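Local coordinates for protein short-chain type dehydrogenase/reductase (Mycobacterium ulcerans, PDB 3SVT) that probably acts as an NAD-dependent oxidoreductase of the short-chain dehydrogenase/reductase family, possibly in aromatic hydrocarbon breakdown, at residues T70-T73 with E77-R80; V95-G100 with N125-V130. One frame throughout, in Å; residues are numbered along the deposited sequence.

Contact 1. Residues T70-T73 with E77-R80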
ATOM      1  N   THR B  70      34.519   2.391   8.379  1.00 33.32           N
ATOM      2  CA  THR B  70      33.725   1.177   8.541  1.00 31.93           C
ATOM      3  C   THR B  70      33.205   0.761   7.165  1.00 32.50           C
ATOM      4  O   THR B  70      32.570   1.555   6.477  1.00 31.07           O
ATOM      5  CB  THR B  70      32.504   1.444   9.429  1.00 31.37           C
ATOM      6  OG1 THR B  70      32.904   1.830  10.750  1.00 31.00           O
ATOM      7  CG2 THR B  70      31.593   0.225   9.512  1.00 31.59           C
ATOM      8  N   ASP B  71      33.494  -0.468   6.755  1.00 32.86           N
ATOM      9  CA  ASP B  71      32.864  -1.038   5.580  1.00 32.79           C
ATOM     10  C   ASP B  71      31.702  -1.878   6.089  1.00 32.29           C
ATOM     11  O   ASP B  71      31.893  -2.986   6.614  1.00 31.64           O
ATOM     12  CB  ASP B  71      33.839  -1.895   4.773  1.00 34.51           C
ATOM     13  CG  ASP B  71      33.158  -2.642   3.619  1.00 34.00           C
ATOM     14  OD1 ASP B  71      31.920  -2.745   3.569  1.00 33.30           O
ATOM     15  OD2 ASP B  71      33.872  -3.141   2.749  1.00 38.06           O
ATOM     16  N   ILE B  72      30.494  -1.348   5.918  1.00 31.85           N
ATOM     17  CA  ILE B  72      29.300  -1.952   6.508  1.00 31.25           C
ATOM     18  C   ILE B  72      28.915  -3.288   5.878  1.00 30.93           C
ATOM     19  O   ILE B  72      27.987  -3.908   6.360  1.00 30.56           O
ATOM     20  CB  ILE B  72      28.026  -1.000   6.466  1.00 31.39           C
ATOM     21  CG1 ILE B  72      27.596  -0.728   5.036  1.00 31.71           C
ATOM     22  CG2 ILE B  72      28.255   0.322   7.208  1.00 31.34           C
ATOM     23  CD1 ILE B  72      26.104  -0.364   4.943  1.00 33.37           C
ATOM     24  N   THR B  73      29.604  -3.726   4.816  1.00 31.52           N
ATOM     25  CA  THR B  73      29.433  -5.095   4.309  1.00 31.49           C
ATOM     26  C   THR B  73      30.197  -6.128   5.147  1.00 32.18           C
ATOM     27  O   THR B  73      30.029  -7.337   4.969  1.00 31.28           O
ATOM     28  CB  THR B  73      29.788  -5.242   2.797  1.00 32.76           C
ATOM     29  OG1 THR B  73      31.206  -5.071   2.580  1.00 32.57           O
ATOM     30  CG2 THR B  73      28.998  -4.230   1.956  1.00 31.72           C
ATOM     31  N   GLU B  77      33.095  -5.063  11.522  1.00 31.49           N
ATOM     32  CA  GLU B  77      33.434  -3.635  11.503  1.00 31.67           C
ATOM     33  C   GLU B  77      32.282  -2.779  11.989  1.00 30.49           C
ATOM     34  O   GLU B  77      32.490  -1.847  12.768  1.00 30.12           O
ATOM     35  CB  GLU B  77      33.855  -3.193  10.112  1.00 32.00           C
ATOM     36  CG  GLU B  77      35.148  -3.813   9.662  1.00 33.67           C
ATOM     37  CD  GLU B  77      35.693  -3.156   8.411  1.00 34.36           C
ATOM     38  OE1 GLU B  77      35.515  -1.933   8.230  1.00 33.70           O
ATOM     39  OE2 GLU B  77      36.303  -3.858   7.610  1.00 34.55           O
ATOM     40  N   THR B  78      31.070  -3.125  11.540  1.00 29.73           N
ATOM     41  CA  THR B  78      29.805  -2.522  12.036  1.00 28.54           C
ATOM     42  C   THR B  78      29.614  -2.711  13.547  1.00 28.18           C
ATOM     43  O   THR B  78      29.280  -1.775  14.270  1.00 27.64           O
ATOM     44  CB  THR B  78      28.597  -3.141  11.267  1.00 28.71           C
ATOM     45  OG1 THR B  78      28.757  -2.871   9.861  1.00 29.07           O
ATOM     46  CG2 THR B  78      27.229  -2.587  11.757  1.00 27.40           C
ATOM     47  N   ALA B  79      29.840  -3.923  14.026  1.00 29.07           N
ATOM     48  CA  ALA B  79      29.684  -4.217  15.450  1.00 29.74           C
ATOM     49  C   ALA B  79      30.659  -3.394  16.302  1.00 30.48           C
ATOM     50  O   ALA B  79      30.327  -2.938  17.408  1.00 30.51           O
ATOM     51  CB  ALA B  79      29.889  -5.732  15.696  1.00 30.42           C
ATOM     52  N   ARG B  80      31.871  -3.206  15.792  1.00 31.67           N
ATOM     53  CA  ARG B  80      32.905  -2.467  16.530  1.00 33.39           C
ATOM     54  C   ARG B  80      32.551  -0.993  16.654  1.00 32.21           C
ATOM     55  O   ARG B  80      32.721  -0.393  17.706  1.00 32.00           O
ATOM     56  CB  ARG B  80      34.246  -2.562  15.835  1.00 34.99           C
ATOM     57  CG  ARG B  80      34.991  -3.834  16.099  1.00 39.41           C
ATOM     58  CD  ARG B  80      36.444  -3.629  15.767  1.00 45.38           C
ATOM     59  NE  ARG B  80      37.060  -4.785  15.126  1.00 51.07           N
ATOM     60  CZ  ARG B  80      37.241  -5.979  15.702  1.00 55.38           C
ATOM     61  NH1 ARG B  80      36.816  -6.228  16.943  1.00 56.00           N
ATOM     62  NH2 ARG B  80      37.839  -6.948  15.013  1.00 58.29           N
TER

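Contact 2. Residues V95-G100 with N125-V130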
ATOM      1  N   VAL B  95      19.998   6.131  15.651  1.00 24.86           N
ATOM      2  CA  VAL B  95      20.780   5.847  14.472  1.00 24.88           C
ATOM      3  C   VAL B  95      20.047   6.419  13.300  1.00 24.38           C
ATOM      4  O   VAL B  95      18.826   6.319  13.228  1.00 25.70           O
ATOM      5  CB  VAL B  95      20.925   4.292  14.224  1.00 24.70           C
ATOM      6  CG1 VAL B  95      21.640   4.005  12.918  1.00 23.39           C
ATOM      7  CG2 VAL B  95      21.655   3.636  15.361  1.00 24.17           C
ATOM      8  N   VAL B  96      20.803   6.990  12.374  1.00 24.77           N
ATOM      9  CA  VAL B  96      20.311   7.314  11.053  1.00 24.54           C
ATOM     10  C   VAL B  96      21.207   6.628  10.036  1.00 24.99           C
ATOM     11  O   VAL B  96      22.430   6.919   9.946  1.00 25.01           O
ATOM     12  CB  VAL B  96      20.282   8.819  10.795  1.00 26.23           C
ATOM     13  CG1 VAL B  96      19.525   9.103   9.464  1.00 23.60           C
ATOM     14  CG2 VAL B  96      19.609   9.570  11.961  1.00 24.84           C
ATOM     15  N   HIS B  97      20.612   5.706   9.283  1.00 24.72           N
ATOM     16  CA  HIS B  97      21.355   4.838   8.389  1.00 24.18           C
ATOM     17  C   HIS B  97      21.202   5.341   6.953  1.00 24.34           C
ATOM     18  O   HIS B  97      20.178   5.125   6.299  1.00 23.79           O
ATOM     19  CB  HIS B  97      20.943   3.362   8.590  1.00 24.01           C
ATOM     20  CG  HIS B  97      21.547   2.412   7.595  1.00 26.58           C
ATOM     21  ND1 HIS B  97      22.909   2.203   7.489  1.00 27.94           N
ATOM     22  CD2 HIS B  97      20.974   1.639   6.638  1.00 26.64           C
ATOM     23  CE1 HIS B  97      23.146   1.340   6.517  1.00 28.21           C
ATOM     24  NE2 HIS B  97      21.989   0.968   5.997  1.00 27.26           N
ATOM     25  N   CYS B  98      22.226   6.057   6.490  1.00 24.33           N
ATOM     26  CA  CYS B  98      22.246   6.617   5.141  1.00 25.36           C
ATOM     27  C   CYS B  98      23.194   5.904   4.187  1.00 26.25           C
ATOM     28  O   CYS B  98      23.168   6.199   2.962  1.00 27.92           O
ATOM     29  CB  CYS B  98      22.657   8.085   5.178  1.00 26.15           C
ATOM     30  SG  CYS B  98      21.925   8.997   6.514  1.00 26.43           S
ATOM     31  N   ALA B  99      24.047   5.034   4.726  1.00 56.40           N
ATOM     32  CA  ALA B  99      24.997   4.287   3.914  1.00 56.96           C
ATOM     33  C   ALA B  99      24.241   3.315   3.027  1.00 56.52           C
ATOM     34  O   ALA B  99      23.322   2.637   3.480  1.00 55.78           O
ATOM     35  CB  ALA B  99      25.987   3.541   4.793  1.00 57.69           C
ATOM     36  N   GLY B 100      24.634   3.265   1.763  1.00 57.48           N
ATOM     37  CA  GLY B 100      23.949   2.460   0.767  1.00 57.81           C
ATOM     38  C   GLY B 100      24.206   3.037  -0.603  1.00 58.65           C
ATOM     39  O   GLY B 100      24.527   4.212  -0.737  1.00 59.73           O
ATOM     40  N   ASN B 125      22.234  -6.582   3.418  1.00 25.24           N
ATOM     41  CA  ASN B 125      23.016  -7.158   4.507  1.00 24.83           C
ATOM     42  C   ASN B 125      23.584  -6.038   5.379  1.00 24.48           C
ATOM     43  O   ASN B 125      23.471  -6.094   6.592  1.00 24.40           O
ATOM     44  CB  ASN B 125      24.102  -8.094   3.975  1.00 24.88           C
ATOM     45  CG  ASN B 125      23.533  -9.203   3.116  1.00 24.13           C
ATOM     46  OD1 ASN B 125      22.387  -9.608   3.291  1.00 25.06           O
ATOM     47  ND2 ASN B 125      24.312  -9.667   2.143  1.00 24.38           N
ATOM     48  N   GLY B 126      24.152  -5.014   4.738  1.00 24.24           N
ATOM     49  CA  GLY B 126      24.681  -3.831   5.429  1.00 24.31           C
ATOM     50  C   GLY B 126      23.710  -3.224   6.422  1.00 24.14           C
ATOM     51  O   GLY B 126      24.058  -3.019   7.575  1.00 23.45           O
ATOM     52  N   THR B 127      22.485  -2.968   5.976  1.00 24.32           N
ATOM     53  CA  THR B 127      21.421  -2.482   6.850  1.00 23.98           C
ATOM     54  C   THR B 127      21.129  -3.420   8.006  1.00 24.17           C
ATOM     55  O   THR B 127      20.989  -2.985   9.155  1.00 23.39           O
ATOM     56  CB  THR B 127      20.125  -2.238   6.086  1.00 24.57           C
ATOM     57  OG1 THR B 127      20.354  -1.349   4.982  1.00 23.25           O
ATOM     58  CG2 THR B 127      19.089  -1.644   7.008  1.00 24.88           C
ATOM     59  N   MET B 128      21.053  -4.719   7.725  1.00 24.18           N
ATOM     60  CA  MET B 128      20.765  -5.686   8.757  1.00 23.97           C
ATOM     61  C   MET B 128      21.827  -5.653   9.849  1.00 24.66           C
ATOM     62  O   MET B 128      21.505  -5.631  11.041  1.00 23.56           O
ATOM     63  CB  MET B 128      20.666  -7.076   8.164  1.00 24.11           C
ATOM     64  CG  MET B 128      20.260  -8.091   9.141  1.00 25.60           C
ATOM     65  SD  MET B 128      21.546  -8.802  10.235  1.00 26.67           S
ATOM     66  CE  MET B 128      22.203 -10.105   9.211  1.00 24.89           C
ATOM     67  N   TYR B 129      23.098  -5.606   9.446  1.00 24.49           N
ATOM     68  CA  TYR B 129      24.166  -5.557  10.460  1.00 24.86           C
ATOM     69  C   TYR B 129      24.042  -4.311  11.345  1.00 25.37           C
ATOM     70  O   TYR B 129      24.147  -4.400  12.580  1.00 24.89           O
ATOM     71  CB  TYR B 129      25.564  -5.639   9.861  1.00 24.58           C
ATOM     72  CG  TYR B 129      25.803  -6.763   8.891  1.00 23.75           C
ATOM     73  CD1 TYR B 129      25.192  -7.992   9.037  1.00 23.34           C
ATOM     74  CD2 TYR B 129      26.662  -6.592   7.826  1.00 25.54           C
ATOM     75  CE1 TYR B 129      25.431  -9.006   8.138  1.00 23.52           C
ATOM     76  CE2 TYR B 129      26.891  -7.589   6.936  1.00 25.30           C
ATOM     77  CZ  TYR B 129      26.270  -8.794   7.087  1.00 24.35           C
ATOM     78  OH  TYR B 129      26.516  -9.800   6.174  1.00 23.12           O
ATOM     79  N   VAL B 130      23.822  -3.159  10.717  1.00 25.24           N
ATOM     80  CA  VAL B 130      23.679  -1.923  11.464  1.00 25.47           C
ATOM     81  C   VAL B 130      22.518  -1.993  12.448  1.00 25.12           C
ATOM     82  O   VAL B 130      22.667  -1.628  13.613  1.00 24.20           O
ATOM     83  CB  VAL B 130      23.540  -0.700  10.530  1.00 25.63           C
ATOM     84  CG1 VAL B 130      23.176   0.548  11.322  1.00 26.72           C
ATOM     85  CG2 VAL B 130      24.881  -0.456   9.787  1.00 25.35           C
TER

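Contact 1. Residues T70-T73 with E77-R80
Thr70 to Ile72 run past the first turn of helix 75-89, with the CA atoms of Thr70 and Glu77 5.7 Å apart and Ile72 level with Thr78. Glu77 makes the polar link. Its CG stands anti to its carbonyl carbon (chi1 -67°), a conformation, with the chain extended beyond CG, that brings OE1 to the backbone N of Asp71. Glu77 OE1 accepts from Asp71 N at 2.9 Å, almost straight at 176°, although the N-H arrives from above the carboxylate plane, 48° out of it. Glu77 OE2 bonds to the Asn74 side chain, so both oxygens of the group are held. The rest of the contact is van der Waals packing: Thr70 CG2 lies 4.0 Å from Thr78 N and also meets Glu77 CB. Farther along, Thr78 OG1 comes within 3.5 Å of Ile72 CA; its own hydrogen bond, to Asn74 O, is weak.

The loop is also braced from within. Asp71 OD1 accepts from Thr73 N at 2.8 Å, an Asx turn, and from Thr73 OG1 at 2.6 Å, the two donors approaching the same face of the carboxylate.

This Asp-Ile pair follows strand 64-69 where classical short-chain dehydrogenases carry a conserved aspartate close to the cofactor's adenine, and Asp71 is consistent with that role. Asp71 OD2 and Glu77 OE2 are 5.5 Å apart, so the two carboxylates probably repel mildly, while the backbone and side-chain N-H groups that Glu77 engages, and the donors on Asp71 OD1, would help to offset their charge.

Contact 2. Residues V95-G100 with N125-V130
His97 and Thr127 meet inside a beta-alpha-beta crossover of the Rossmann fold: helix 113-140 leads from strand 94-97 to the parallel strand 144-149. Segments 95-97 and 125-130 run antiparallel at 175°, their axes 10.4 Å apart. In the tight part, His97 has CG anti to its backbone N (chi1 173°), which sends the ring across to the helix. There His97 NE2 donates to Thr127 OG1 at 3.0 Å, the hydroxyl lying near the ring edge but 23° out of its plane; OG1 is also bonded to Asn123 O, one turn earlier. One helical turn beyond Thr127, Val130 CG2 sits 4.0 Å from His97 ND1, and Val130 CG1 packs on Val95 CG1 at 4.1 Å. Phe146 of strand 144-149 touches all three of Val95, His97 and Val130.

Past His97 the contact opens. His97-Cys98-Ala99-Gly100 stand where classical members carry Asn-Asn-Ala-Gly, and the partly exposed last three turn off the strand and touch none of residues 125-130. Their beginning is tied back to Thr17 instead: Thr17 OG1 is bonded to both His97 ND1 and Ala99 N, and Ala99 N lies 4.0 Å above the plane of the His97 imidazole, offset toward its rim.

In the fold
Contacts 1 and 2 follow each other along the chain and have centres 10 Å apart. They touch directly: Thr78 CG2 lies 3.6 Å from Val130 N, and Ile72 O is 3.3 Å from Tyr129 CD2, so helix 113-140 is packed against both the loop 70-73 and helix 75-89 while its Val130 also reaches strand 94-97. The loops at 70-73 and 98-100 each leave the carboxy-terminal end of a parallel strand, the side of the sheet on which Rossmann enzymes bind their dinucleotide; both probably border the NAD site. Away from the sheet, Asn125 OD1 and Tyr129 OH bond to Trp116 and Arg117, respectively, of a second subunit, placing this helix at a subunit interface.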